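Local coordinates for Ro sixty-related protein, RSR (Deinococcus radiodurans, PDB 2NVO) that binds several small RNAs that accumulate during recovery from ultraviolet irradiation and contributes to the resistance of the bacterium to ultraviolet light, at residues Thr195-Ala198 / Ala199-Ala202; Pro422-Thr425 / Leu426-Met430; Leu278-Leu281 / Gly282-Gly285; Met409-Ala412 / Glu413-Pro417. All blocks are in the same frame, centred on the assembly; numbering follows the deposited sequence.

Interaction 1. Residues Thr195-Ala198 / Ala199-Ala202; sequences TDDA and ARNA
The Asp197 carboxylate meets Arg200 twice, at its backbone N and at its guanidinium, where the chain enters helix 198-209. Arg200 NE donates to Asp197 OD2 over 2.7 Å, on the syn lone pair of that oxygen and close to the plane of the guanidinium; with carboxylate and guanidinium only 24° apart, this is a nearly coplanar salt bridge. Arg200 NH2 adds a weak bond to the same oxygen and reaches Asp196 OD2 at 3.1 Å, a second, weaker salt bridge whose carboxylate stands steeply to the guanidinium. Asp197 OD1 accepts from Arg200 N at 3.1 Å, the amide coming from above the carboxylate plane. Because CG of Asp197 sits between its own backbone N and carbonyl carbon (chi1 66°), one carboxylate can serve both the helix end and the guanidinium.

Across the same turn, Asn201 binds the backbone of Thr195 from both ends of its amide. Thr195 N donates to Asn201 OD1 at 2.8 Å, in the carbonyl plane and nearly straight at 167°, while Asn201 ND2 returns a bond to Thr195 O at 3.1 Å. Thr195 CG2 covers one face of the Arg200 guanidinium, 3.6 Å above its plane and off-centre.

Further out, Arg200 NH1 donates to Ala164 O, and the arginine packs on Val166 and Leu169 of helix 166-175, which probably helps to hold its direction. The backbone bond from Asn201 N to Asp197 O completes the first turn: an aspartate N-cap with a salt-bridge network, within the helical repeats of the TROVE domain.

Interaction 2. Residues Pro422-Thr425 / Leu426-Met430; sequences PRDT and LESAM
Thr425 and Ser428 exchange bonds between side chain and backbone, and this reciprocal pair is the tight part of the contact. Ser428 N donates to Thr425 OG1 over 3.0 Å at 160°, and Thr425 N donates back to Ser428 OG over 2.9 Å, at a more bent 140°: a capping box with Thr425 as N-cap. Each hydroxyl is folded back over its own main chain, toward the other's amide. Asp424 is buried and adds a third bond: its OD1 receives the proton of Ser428 OG at 2.7 Å on the anti lone pair, so the serine hydroxyl donates to a carboxylate while accepting from an amide. Ala429 N to Thr425 O, 2.9 Å, closes the first helical turn.

The outer side is looser. Glu427, exposed and bent at chi2, folds back over the threonine, and Thr425 OG1 makes a weak bond to Glu427 OE1 at 2.9 Å.

Asp424 also forms a salt bridge with Lys432 and accepts from Thr421 N. The helix begun here, 426-432, follows strand 415-417; Ala429 and Met430 rest on helix 388-402, whereas Leu426 packs against Leu319 and Arg322 of helix 315-326.

Interaction 3. Residues Leu278-Leu281 / Gly282-Gly285; sequences LGNL and GRVG
The last turn of helix 271-283 in the TROVE domain runs through this contact, and Asn280 and Arg283 meet on its partly exposed side. Their side chains lie alongside each other and point the same way, with amide and guanidinium planes nearly perpendicular at 84°. Arg283 NH1 meets Asn280 OD1 at the edge of the guanidinium; the modelled separation of 2.4 Å is very short for a hydrogen bond, so its exact length is doubtful. The arginine gets there by leaving the backbone with CG anti to N (chi1 -169°) and then bending at chi3, which brings the edge of the guanidinium to Asn280 OD1. Asn280 is positioned in turn by its ND2, which donates to Asn277 OD1 one turn earlier.

The backbone evidence follows the helix to its end. Gly282 N donates to Leu278 O at 3.0 Å and Arg283 N to Gly279 O at 2.9 Å, but the next bond, from Val284 N to Asn280 O, is weak at 3.3 Å.

On the buried side, Leu281 packs on Tyr262 and Met266 of helix 259-266 and on Leu287. Val284 leaves helical backbone angles and Gly285 has positive phi (70°), an arrangement typical of a helix C-terminus running out into a turn.

Interaction 4. Residues Met409-Ala412 / Glu413-Pro417; sequences MGFA and EQFRP
Backbone bonds set the register between Met409-Phe411 and Phe415-Pro417. Gly410 and Arg416 are an antiparallel hydrogen-bonded pair: Gly410 N reaches Arg416 O at 2.7 Å, and Arg416 N returns a bond to Gly410 O at 3.1 Å. A weak Ala412 N to Gln414 O bond lies nearer the turn.

Aromatic and sulfur contacts gather around Phe415. Its ring turns an edge toward the face of Phe411, a T-shaped pair with centroids 5.3 Å apart and planes at 65°; CE1 is the atom over that face, displaced toward the rim. The Phe415 ring reaches Phe411 because chi1 (-167°) swings CG away from its own N. Met409 comes across at about a right angle: CB touches Phe415 CZ at 3.4 Å, and the sulfur makes an oblique Met-aromatic contact. The doubly bent Met409 chain puts SD 3.5 Å from Pro417 CA.

Arg416 leaves from the face away from the two phenylalanines and grips Glu413 of the turn side-on, NE to OE1 and NH2 to OE2, both at 2.9 Å and on syn lone pairs, while its NE rests 3.7 Å from Ala412 CB.

Phe415 also packs edge-to-face with Trp449, and Phe411 touches Thr441, by similarity a metal-binding residue. The whole is a beta hairpin at the edge of the VWFA-like sheet, beside the MIDAS-like site.

Overall arrangement
From the N terminus the four contacts come in the order 1, 3, 4, 2, strictly in series, so none nests in or crosses another. Each is local. Interaction 1 starts helix 198-209 and interaction 3 ends helix 271-283, both within the TROVE domain, their centres about 42 Å apart. The chain then enters the VWFA-like domain, where interaction 4 closes the hairpin of strands 405-411 and 415-417, and interaction 2 opens the next helix, 426-432, about 17 Å away centre to centre. Interactions 1 and 4, about 67 Å apart between centres, lie on opposite sides of the chain's centre, consistent with a ring of helical repeats closed by the VWFA-like domain.

Interaction 1. Residues Thr195-Ala198 / Ala199-Ala202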
ATOM      1  N   THR A 195      25.125 -17.967  15.736  1.00 21.14           N
ATOM      2  CA  THR A 195      25.038 -18.824  14.566  1.00 24.52           C
ATOM      3  C   THR A 195      26.248 -19.755  14.542  1.00 24.91           C
ATOM      4  O   THR A 195      27.167 -19.604  15.332  1.00 21.69           O
ATOM      5  CB  THR A 195      25.020 -17.997  13.284  1.00 23.61           C
ATOM      6  OG1 THR A 195      26.310 -17.400  13.080  1.00 26.86           O
ATOM      7  CG2 THR A 195      23.963 -16.903  13.381  1.00 28.30           C
ATOM      8  N   ASP A 196      26.237 -20.716  13.630  1.00 27.71           N
ATOM      9  CA  ASP A 196      27.382 -21.593  13.456  1.00 25.63           C
ATOM     10  C   ASP A 196      28.516 -20.841  12.769  1.00 28.43           C
ATOM     11  O   ASP A 196      29.678 -21.083  13.064  1.00 26.82           O
ATOM     12  CB  ASP A 196      27.000 -22.837  12.641  1.00 23.35           C
ATOM     13  CG  ASP A 196      26.295 -22.493  11.342  1.00 29.04           C
ATOM     14  OD1 ASP A 196      26.438 -23.249  10.365  1.00 29.49           O
ATOM     15  OD2 ASP A 196      25.589 -21.463  11.290  1.00 34.22           O
ATOM     16  N   ASP A 197      28.189 -19.917  11.866  1.00 25.65           N
ATOM     17  CA  ASP A 197      29.230 -19.305  11.043  1.00 26.98           C
ATOM     18  C   ASP A 197      29.711 -17.948  11.539  1.00 28.02           C
ATOM     19  O   ASP A 197      28.916 -17.090  11.956  1.00 23.92           O
ATOM     20  CB  ASP A 197      28.783 -19.188   9.593  1.00 29.21           C
ATOM     21  CG  ASP A 197      27.637 -18.244   9.433  1.00 30.41           C
ATOM     22  OD1 ASP A 197      27.832 -17.177   8.808  1.00 28.23           O
ATOM     23  OD2 ASP A 197      26.552 -18.561   9.964  1.00 31.76           O
ATOM     24  N   ALA A 198      31.023 -17.763  11.461  1.00 24.03           N
ATOM     25  CA  ALA A 198      31.680 -16.592  12.031  1.00 28.88           C
ATOM     26  C   ALA A 198      31.261 -15.289  11.354  1.00 29.47           C
ATOM     27  O   ALA A 198      31.256 -14.236  11.991  1.00 26.45           O
ATOM     28  CB  ALA A 198      33.188 -16.754  11.976  1.00 26.37           C
ATOM     29  N   ALA A 199      30.931 -15.369  10.068  1.00 27.51           N
ATOM     30  CA  ALA A 199      30.524 -14.194   9.305  1.00 32.11           C
ATOM     31  C   ALA A 199      29.271 -13.582   9.923  1.00 29.58           C
ATOM     32  O   ALA A 199      29.242 -12.398  10.266  1.00 30.47           O
ATOM     33  CB  ALA A 199      30.279 -14.558   7.848  1.00 29.00           C
ATOM     34  N   ARG A 200      28.242 -14.401  10.083  1.00 28.67           N
ATOM     35  CA  ARG A 200      26.994 -13.925  10.647  1.00 30.42           C
ATOM     36  C   ARG A 200      27.131 -13.461  12.093  1.00 29.96           C
ATOM     37  O   ARG A 200      26.509 -12.473  12.482  1.00 23.82           O
ATOM     38  CB  ARG A 200      25.897 -14.967  10.498  1.00 29.09           C
ATOM     39  CG  ARG A 200      25.357 -15.034   9.085  1.00 30.28           C
ATOM     40  CD  ARG A 200      24.090 -15.839   9.049  1.00 32.76           C
ATOM     41  NE  ARG A 200      24.293 -17.163   9.624  1.00 31.17           N
ATOM     42  CZ  ARG A 200      23.316 -18.033   9.844  1.00 30.56           C
ATOM     43  NH1 ARG A 200      22.067 -17.716   9.529  1.00 29.86           N
ATOM     44  NH2 ARG A 200      23.587 -19.220  10.372  1.00 28.75           N
ATOM     45  N   ASN A 201      27.951 -14.158  12.877  1.00 26.62           N
ATOM     46  CA  ASN A 201      28.208 -13.744  14.254  1.00 29.39           C
ATOM     47  C   ASN A 201      28.906 -12.392  14.279  1.00 28.78           C
ATOM     48  O   ASN A 201      28.716 -11.595  15.197  1.00 23.64           O
ATOM     49  CB  ASN A 201      29.058 -14.782  14.992  1.00 28.16           C
ATOM     50  CG  ASN A 201      28.256 -16.000  15.410  1.00 27.54           C
ATOM     51  OD1 ASN A 201      27.039 -15.933  15.556  1.00 29.06           O
ATOM     52  ND2 ASN A 201      28.939 -17.124  15.609  1.00 25.79           N
ATOM     53  N   ALA A 202      29.728 -12.160  13.260  1.00 26.44           N
ATOM     54  CA  ALA A 202      30.459 -10.912  13.116  1.00 30.06           C
ATOM     55  C   ALA A 202      29.509  -9.741  12.851  1.00 30.60           C
ATOM     56  O   ALA A 202      29.695  -8.650  13.401  1.00 30.62           O
ATOM     57  CB  ALA A 202      31.498 -11.032  12.003  1.00 30.40           C
TER

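Interaction 2. Residues Pro422-Thr425 / Leu426-Met430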
ATOM      1  N   PRO A 422     -14.774   2.279 -22.797  1.00 15.40           N
ATOM      2  CA  PRO A 422     -13.358   1.940 -22.826  1.00 13.66           C
ATOM      3  C   PRO A 422     -12.622   2.764 -23.869  1.00 14.60           C
ATOM      4  O   PRO A 422     -11.391   2.807 -23.843  1.00 17.97           O
ATOM      5  CB  PRO A 422     -13.356   0.461 -23.224  1.00 15.55           C
ATOM      6  CG  PRO A 422     -14.741  -0.017 -22.997  1.00 13.50           C
ATOM      7  CD  PRO A 422     -15.607   1.149 -23.253  1.00 17.95           C
ATOM      8  N   ARG A 423     -13.355   3.426 -24.758  1.00 11.32           N
ATOM      9  CA  ARG A 423     -12.731   4.272 -25.775  1.00 15.25           C
ATOM     10  C   ARG A 423     -12.434   5.681 -25.271  1.00 17.09           C
ATOM     11  O   ARG A 423     -11.706   6.439 -25.908  1.00 19.06           O
ATOM     12  CB  ARG A 423     -13.590   4.333 -27.040  1.00 20.70           C
ATOM     13  CG  ARG A 423     -13.388   3.134 -27.962  1.00 24.07           C
ATOM     14  CD  ARG A 423     -14.565   2.908 -28.899  1.00 28.09           C
ATOM     15  NE  ARG A 423     -15.679   2.268 -28.207  1.00 32.26           N
ATOM     16  CZ  ARG A 423     -16.799   2.893 -27.874  1.00 28.10           C
ATOM     17  NH1 ARG A 423     -16.952   4.178 -28.181  1.00 32.13           N
ATOM     18  NH2 ARG A 423     -17.759   2.236 -27.238  1.00 24.61           N
ATOM     19  N   ASP A 424     -13.005   6.033 -24.131  1.00 12.95           N
ATOM     20  CA  ASP A 424     -12.794   7.357 -23.566  1.00 13.76           C
ATOM     21  C   ASP A 424     -11.350   7.524 -23.105  1.00 10.46           C
ATOM     22  O   ASP A 424     -10.649   6.552 -22.837  1.00 12.19           O
ATOM     23  CB  ASP A 424     -13.752   7.585 -22.381  1.00 12.45           C
ATOM     24  CG  ASP A 424     -15.107   8.128 -22.809  1.00 16.78           C
ATOM     25  OD1 ASP A 424     -15.191   9.307 -23.202  1.00 19.62           O
ATOM     26  OD2 ASP A 424     -16.106   7.387 -22.730  1.00 13.96           O
ATOM     27  N   THR A 425     -10.902   8.769 -23.034  1.00 11.63           N
ATOM     28  CA  THR A 425      -9.671   9.092 -22.331  1.00 11.66           C
ATOM     29  C   THR A 425     -10.009   9.511 -20.896  1.00 10.54           C
ATOM     30  O   THR A 425     -11.169   9.703 -20.554  1.00  8.86           O
ATOM     31  CB  THR A 425      -9.001  10.300 -22.943  1.00 11.38           C
ATOM     32  OG1 THR A 425      -9.970  11.344 -23.068  1.00 13.36           O
ATOM     33  CG2 THR A 425      -8.414   9.965 -24.309  1.00 19.56           C
ATOM     34  N   LEU A 426      -8.977   9.677 -20.079  1.00 11.85           N
ATOM     35  CA  LEU A 426      -9.153  10.152 -18.716  1.00 11.62           C
ATOM     36  C   LEU A 426      -9.889  11.481 -18.765  1.00  9.94           C
ATOM     37  O   LEU A 426     -10.845  11.707 -18.042  1.00  9.06           O
ATOM     38  CB  LEU A 426      -7.790  10.316 -18.040  1.00 10.88           C
ATOM     39  CG  LEU A 426      -7.864  10.849 -16.602  1.00  8.57           C
ATOM     40  CD1 LEU A 426      -8.791   9.955 -15.735  1.00  7.35           C
ATOM     41  CD2 LEU A 426      -6.478  10.973 -15.987  1.00 10.92           C
ATOM     42  N   GLU A 427      -9.442  12.355 -19.651  1.00 10.92           N
ATOM     43  CA  GLU A 427     -10.046  13.677 -19.806  1.00 13.75           C
ATOM     44  C   GLU A 427     -11.520  13.651 -20.252  1.00 12.22           C
ATOM     45  O   GLU A 427     -12.339  14.366 -19.701  1.00 10.33           O
ATOM     46  CB  GLU A 427      -9.203  14.525 -20.768  1.00 20.16           C
ATOM     47  CG  GLU A 427      -7.685  14.238 -20.695  1.00 23.87           C
ATOM     48  CD  GLU A 427      -7.266  12.984 -21.487  1.00 23.43           C
ATOM     49  OE1 GLU A 427      -7.531  12.905 -22.716  1.00 30.01           O
ATOM     50  OE2 GLU A 427      -6.653  12.086 -20.889  1.00 20.69           O
ATOM     51  N   SER A 428     -11.874  12.809 -21.225  1.00 13.86           N
ATOM     52  CA  SER A 428     -13.264  12.784 -21.676  1.00 13.15           C
ATOM     53  C   SER A 428     -14.184  12.114 -20.643  1.00 10.70           C
ATOM     54  O   SER A 428     -15.331  12.514 -20.472  1.00 10.55           O
ATOM     55  CB  SER A 428     -13.403  12.154 -23.082  1.00 12.83           C
ATOM     56  OG  SER A 428     -12.985  10.801 -23.097  1.00 11.78           O
ATOM     57  N   ALA A 429     -13.677  11.102 -19.949  1.00  9.95           N
ATOM     58  CA  ALA A 429     -14.426  10.465 -18.861  1.00  8.47           C
ATOM     59  C   ALA A 429     -14.674  11.461 -17.714  1.00  8.35           C
ATOM     60  O   ALA A 429     -15.746  11.497 -17.136  1.00  5.58           O
ATOM     61  CB  ALA A 429     -13.673   9.261 -18.341  1.00  5.97           C
ATOM     62  N   MET A 430     -13.659  12.250 -17.381  1.00  8.29           N
ATOM     63  CA  MET A 430     -13.815  13.260 -16.338  1.00  7.73           C
ATOM     64  C   MET A 430     -14.982  14.194 -16.645  1.00  9.33           C
ATOM     65  O   MET A 430     -15.788  14.503 -15.770  1.00  9.71           O
ATOM     66  CB  MET A 430     -12.513  14.062 -16.163  1.00  8.27           C
ATOM     67  CG  MET A 430     -11.446  13.325 -15.364  1.00  8.07           C
ATOM     68  SD  MET A 430      -9.893  14.234 -15.318  1.00 10.97           S
ATOM     69  CE  MET A 430     -10.408  15.710 -14.434  1.00 10.88           C
TER

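Interaction 3. Residues Leu278-Leu281 / Gly282-Gly285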
ATOM      1  N   LEU A 278      11.203  11.280 -10.158  1.00 17.58           N
ATOM      2  CA  LEU A 278      11.299  12.216 -11.266  1.00 18.96           C
ATOM      3  C   LEU A 278      11.549  13.668 -10.808  1.00 22.47           C
ATOM      4  O   LEU A 278      12.362  14.393 -11.393  1.00 19.43           O
ATOM      5  CB  LEU A 278      10.057  12.116 -12.155  1.00 16.78           C
ATOM      6  CG  LEU A 278       9.842  10.713 -12.747  1.00 18.42           C
ATOM      7  CD1 LEU A 278       8.497  10.629 -13.439  1.00 17.82           C
ATOM      8  CD2 LEU A 278      10.972  10.362 -13.736  1.00 13.72           C
ATOM      9  N   GLY A 279      10.845  14.099  -9.767  1.00 25.77           N
ATOM     10  CA  GLY A 279      11.026  15.450  -9.257  1.00 18.19           C
ATOM     11  C   GLY A 279      12.422  15.647  -8.693  1.00 21.22           C
ATOM     12  O   GLY A 279      13.092  16.643  -8.978  1.00 26.07           O
ATOM     13  N   ASN A 280      12.857  14.688  -7.890  1.00 19.07           N
ATOM     14  CA  ASN A 280      14.209  14.681  -7.348  1.00 27.78           C
ATOM     15  C   ASN A 280      15.305  14.758  -8.417  1.00 30.38           C
ATOM     16  O   ASN A 280      16.432  15.162  -8.124  1.00 30.31           O
ATOM     17  CB  ASN A 280      14.415  13.432  -6.484  1.00 28.20           C
ATOM     18  CG  ASN A 280      13.819  13.577  -5.088  1.00 34.79           C
ATOM     19  OD1 ASN A 280      13.562  14.688  -4.627  1.00 33.50           O
ATOM     20  ND2 ASN A 280      13.606  12.454  -4.410  1.00 33.09           N
ATOM     21  N   LEU A 281      14.968  14.365  -9.647  1.00 25.37           N
ATOM     22  CA  LEU A 281      15.915  14.346 -10.760  1.00 20.93           C
ATOM     23  C   LEU A 281      15.878  15.662 -11.517  1.00 26.52           C
ATOM     24  O   LEU A 281      16.889  16.118 -12.050  1.00 26.51           O
ATOM     25  CB  LEU A 281      15.576  13.185 -11.702  1.00 26.94           C
ATOM     26  CG  LEU A 281      15.865  11.809 -11.099  1.00 20.74           C
ATOM     27  CD1 LEU A 281      15.082  10.689 -11.776  1.00 27.09           C
ATOM     28  CD2 LEU A 281      17.356  11.531 -11.160  1.00 32.14           C
ATOM     29  N   GLY A 282      14.705  16.276 -11.563  1.00 21.46           N
ATOM     30  CA  GLY A 282      14.578  17.577 -12.178  1.00 26.11           C
ATOM     31  C   GLY A 282      15.293  18.589 -11.306  1.00 31.77           C
ATOM     32  O   GLY A 282      15.856  19.569 -11.807  1.00 28.34           O
ATOM     33  N   ARG A 283      15.267  18.330  -9.999  1.00 31.13           N
ATOM     34  CA  ARG A 283      15.788  19.257  -9.000  1.00 32.66           C
ATOM     35  C   ARG A 283      17.306  19.241  -9.005  1.00 33.35           C
ATOM     36  O   ARG A 283      17.937  20.272  -9.230  1.00 37.73           O
ATOM     37  CB  ARG A 283      15.275  18.887  -7.605  1.00 33.79           C
ATOM     38  CG  ARG A 283      15.562  19.945  -6.544  1.00 38.54           C
ATOM     39  CD  ARG A 283      15.100  19.509  -5.157  1.00 35.73           C
ATOM     40  NE  ARG A 283      16.007  18.555  -4.524  1.00 32.39           N
ATOM     41  CZ  ARG A 283      15.656  17.322  -4.175  1.00 31.00           C
ATOM     42  NH1 ARG A 283      14.423  16.907  -4.410  1.00 37.66           N
ATOM     43  NH2 ARG A 283      16.530  16.506  -3.597  1.00 29.95           N
ATOM     44  N   VAL A 284      17.877  18.062  -8.769  1.00 36.65           N
ATOM     45  CA  VAL A 284      19.325  17.872  -8.784  1.00 36.67           C
ATOM     46  C   VAL A 284      19.948  17.999 -10.175  1.00 40.68           C
ATOM     47  O   VAL A 284      21.072  17.551 -10.387  1.00 41.63           O
ATOM     48  CB  VAL A 284      19.712  16.509  -8.207  1.00 39.86           C
ATOM     49  CG1 VAL A 284      19.067  16.317  -6.853  1.00 41.77           C
ATOM     50  CG2 VAL A 284      19.292  15.404  -9.151  1.00 39.36           C
ATOM     51  N   GLY A 285      19.217  18.603 -11.114  1.00 35.99           N
ATOM     52  CA  GLY A 285      19.764  18.978 -12.408  1.00 34.61           C
ATOM     53  C   GLY A 285      20.102  17.851 -13.376  1.00 37.76           C
ATOM     54  O   GLY A 285      20.833  18.053 -14.348  1.00 37.50           O
TER

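Interaction 4. Residues Met409-Ala412 / Glu413-Pro417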
ATOM      1  N   MET A 409     -22.932   4.950 -13.945  1.00  9.66           N
ATOM      2  CA  MET A 409     -24.083   5.797 -13.769  1.00  8.68           C
ATOM      3  C   MET A 409     -23.623   7.020 -12.971  1.00  9.92           C
ATOM      4  O   MET A 409     -22.549   7.008 -12.372  1.00  8.39           O
ATOM      5  CB  MET A 409     -25.165   5.061 -12.974  1.00  8.08           C
ATOM      6  CG  MET A 409     -25.552   3.692 -13.559  1.00 11.81           C
ATOM      7  SD  MET A 409     -26.466   3.930 -15.095  1.00 13.64           S
ATOM      8  CE  MET A 409     -28.011   4.550 -14.437  1.00 11.32           C
ATOM      9  N   GLY A 410     -24.460   8.053 -12.950  1.00  9.77           N
ATOM     10  CA  GLY A 410     -24.157   9.274 -12.225  1.00 11.71           C
ATOM     11  C   GLY A 410     -25.381   9.790 -11.500  1.00 11.06           C
ATOM     12  O   GLY A 410     -26.523   9.552 -11.940  1.00 11.05           O
ATOM     13  N   PHE A 411     -25.141  10.469 -10.377  1.00  8.54           N
ATOM     14  CA  PHE A 411     -26.210  11.043  -9.570  1.00  9.90           C
ATOM     15  C   PHE A 411     -26.517  12.459 -10.104  1.00  9.66           C
ATOM     16  O   PHE A 411     -26.295  13.470  -9.429  1.00  7.59           O
ATOM     17  CB  PHE A 411     -25.795  11.120  -8.096  1.00  9.35           C
ATOM     18  CG  PHE A 411     -25.502   9.772  -7.434  1.00 11.64           C
ATOM     19  CD1 PHE A 411     -26.503   9.069  -6.760  1.00  9.78           C
ATOM     20  CD2 PHE A 411     -24.222   9.241  -7.434  1.00  9.45           C
ATOM     21  CE1 PHE A 411     -26.221   7.886  -6.131  1.00  8.29           C
ATOM     22  CE2 PHE A 411     -23.941   8.041  -6.802  1.00  5.74           C
ATOM     23  CZ  PHE A 411     -24.945   7.369  -6.151  1.00  9.13           C
ATOM     24  N   ALA A 412     -27.007  12.515 -11.330  1.00 11.48           N
ATOM     25  CA  ALA A 412     -27.193  13.774 -12.045  1.00 14.58           C
ATOM     26  C   ALA A 412     -28.598  14.350 -11.873  1.00 16.59           C
ATOM     27  O   ALA A 412     -29.230  14.147 -10.833  1.00 17.07           O
ATOM     28  CB  ALA A 412     -26.833  13.595 -13.515  1.00 14.00           C
ATOM     29  N   GLU A 413     -29.066  15.107 -12.870  1.00 24.50           N
ATOM     30  CA  GLU A 413     -30.460  15.569 -12.923  1.00 23.87           C
ATOM     31  C   GLU A 413     -31.344  14.443 -12.399  1.00 24.14           C
ATOM     32  O   GLU A 413     -32.144  14.604 -11.474  1.00 30.61           O
ATOM     33  CB  GLU A 413     -30.869  15.891 -14.370  1.00 29.85           C
ATOM     34  CG  GLU A 413     -29.740  16.395 -15.263  1.00 31.26           C
ATOM     35  CD  GLU A 413     -28.967  15.276 -15.954  1.00 27.61           C
ATOM     36  OE1 GLU A 413     -29.579  14.226 -16.258  1.00 26.27           O
ATOM     37  OE2 GLU A 413     -27.751  15.457 -16.205  1.00 28.26           O
ATOM     38  N   GLN A 414     -31.168  13.280 -12.998  1.00 22.57           N
ATOM     39  CA  GLN A 414     -31.659  12.060 -12.404  1.00 24.06           C
ATOM     40  C   GLN A 414     -30.562  11.017 -12.496  1.00 18.28           C
ATOM     41  O   GLN A 414     -29.517  11.257 -13.106  1.00 18.46           O
ATOM     42  CB  GLN A 414     -32.922  11.588 -13.116  1.00 29.53           C
ATOM     43  CG  GLN A 414     -32.989  11.971 -14.563  1.00 33.43           C
ATOM     44  CD  GLN A 414     -34.388  12.399 -14.949  1.00 42.58           C
ATOM     45  OE1 GLN A 414     -35.303  12.383 -14.119  1.00 45.93           O
ATOM     46  NE2 GLN A 414     -34.564  12.797 -16.208  1.00 46.03           N
ATOM     47  N   PHE A 415     -30.798   9.872 -11.874  1.00 18.15           N
ATOM     48  CA  PHE A 415     -29.826   8.792 -11.875  1.00 15.89           C
ATOM     49  C   PHE A 415     -29.759   8.192 -13.254  1.00 16.55           C
ATOM     50  O   PHE A 415     -30.723   7.594 -13.730  1.00 20.94           O
ATOM     51  CB  PHE A 415     -30.193   7.734 -10.840  1.00 14.04           C
ATOM     52  CG  PHE A 415     -29.093   6.760 -10.571  1.00 10.99           C
ATOM     53  CD1 PHE A 415     -27.998   7.134  -9.793  1.00 10.70           C
ATOM     54  CD2 PHE A 415     -29.134   5.484 -11.102  1.00 11.12           C
ATOM     55  CE1 PHE A 415     -26.978   6.241  -9.544  1.00  9.60           C
ATOM     56  CE2 PHE A 415     -28.122   4.576 -10.856  1.00 10.19           C
ATOM     57  CZ  PHE A 415     -27.032   4.956 -10.075  1.00  9.14           C
ATOM     58  N   ARG A 416     -28.634   8.366 -13.921  1.00 13.42           N
ATOM     59  CA  ARG A 416     -28.579   8.028 -15.330  1.00 15.15           C
ATOM     60  C   ARG A 416     -27.192   7.569 -15.715  1.00 14.96           C
ATOM     61  O   ARG A 416     -26.241   7.771 -14.964  1.00 13.52           O
ATOM     62  CB  ARG A 416     -28.956   9.245 -16.171  1.00 21.46           C
ATOM     63  CG  ARG A 416     -27.947  10.374 -16.070  1.00 20.71           C
ATOM     64  CD  ARG A 416     -28.053  11.312 -17.248  1.00 21.72           C
ATOM     65  NE  ARG A 416     -27.316  12.550 -17.016  1.00 21.70           N
ATOM     66  CZ  ARG A 416     -26.045  12.736 -17.347  1.00 20.81           C
ATOM     67  NH1 ARG A 416     -25.346  11.763 -17.921  1.00 17.73           N
ATOM     68  NH2 ARG A 416     -25.471  13.904 -17.098  1.00 26.49           N
ATOM     69  N   PRO A 417     -27.073   6.946 -16.895  1.00 16.74           N
ATOM     70  CA  PRO A 417     -25.793   6.490 -17.429  1.00 14.68           C
ATOM     71  C   PRO A 417     -24.936   7.684 -17.775  1.00 15.88           C
ATOM     72  O   PRO A 417     -25.473   8.721 -18.186  1.00 14.45           O
ATOM     73  CB  PRO A 417     -26.189   5.753 -18.712  1.00 15.17           C
ATOM     74  CG  PRO A 417     -27.623   5.420 -18.549  1.00 14.04           C
ATOM     75  CD  PRO A 417     -28.200   6.538 -17.750  1.00 17.08           C
TER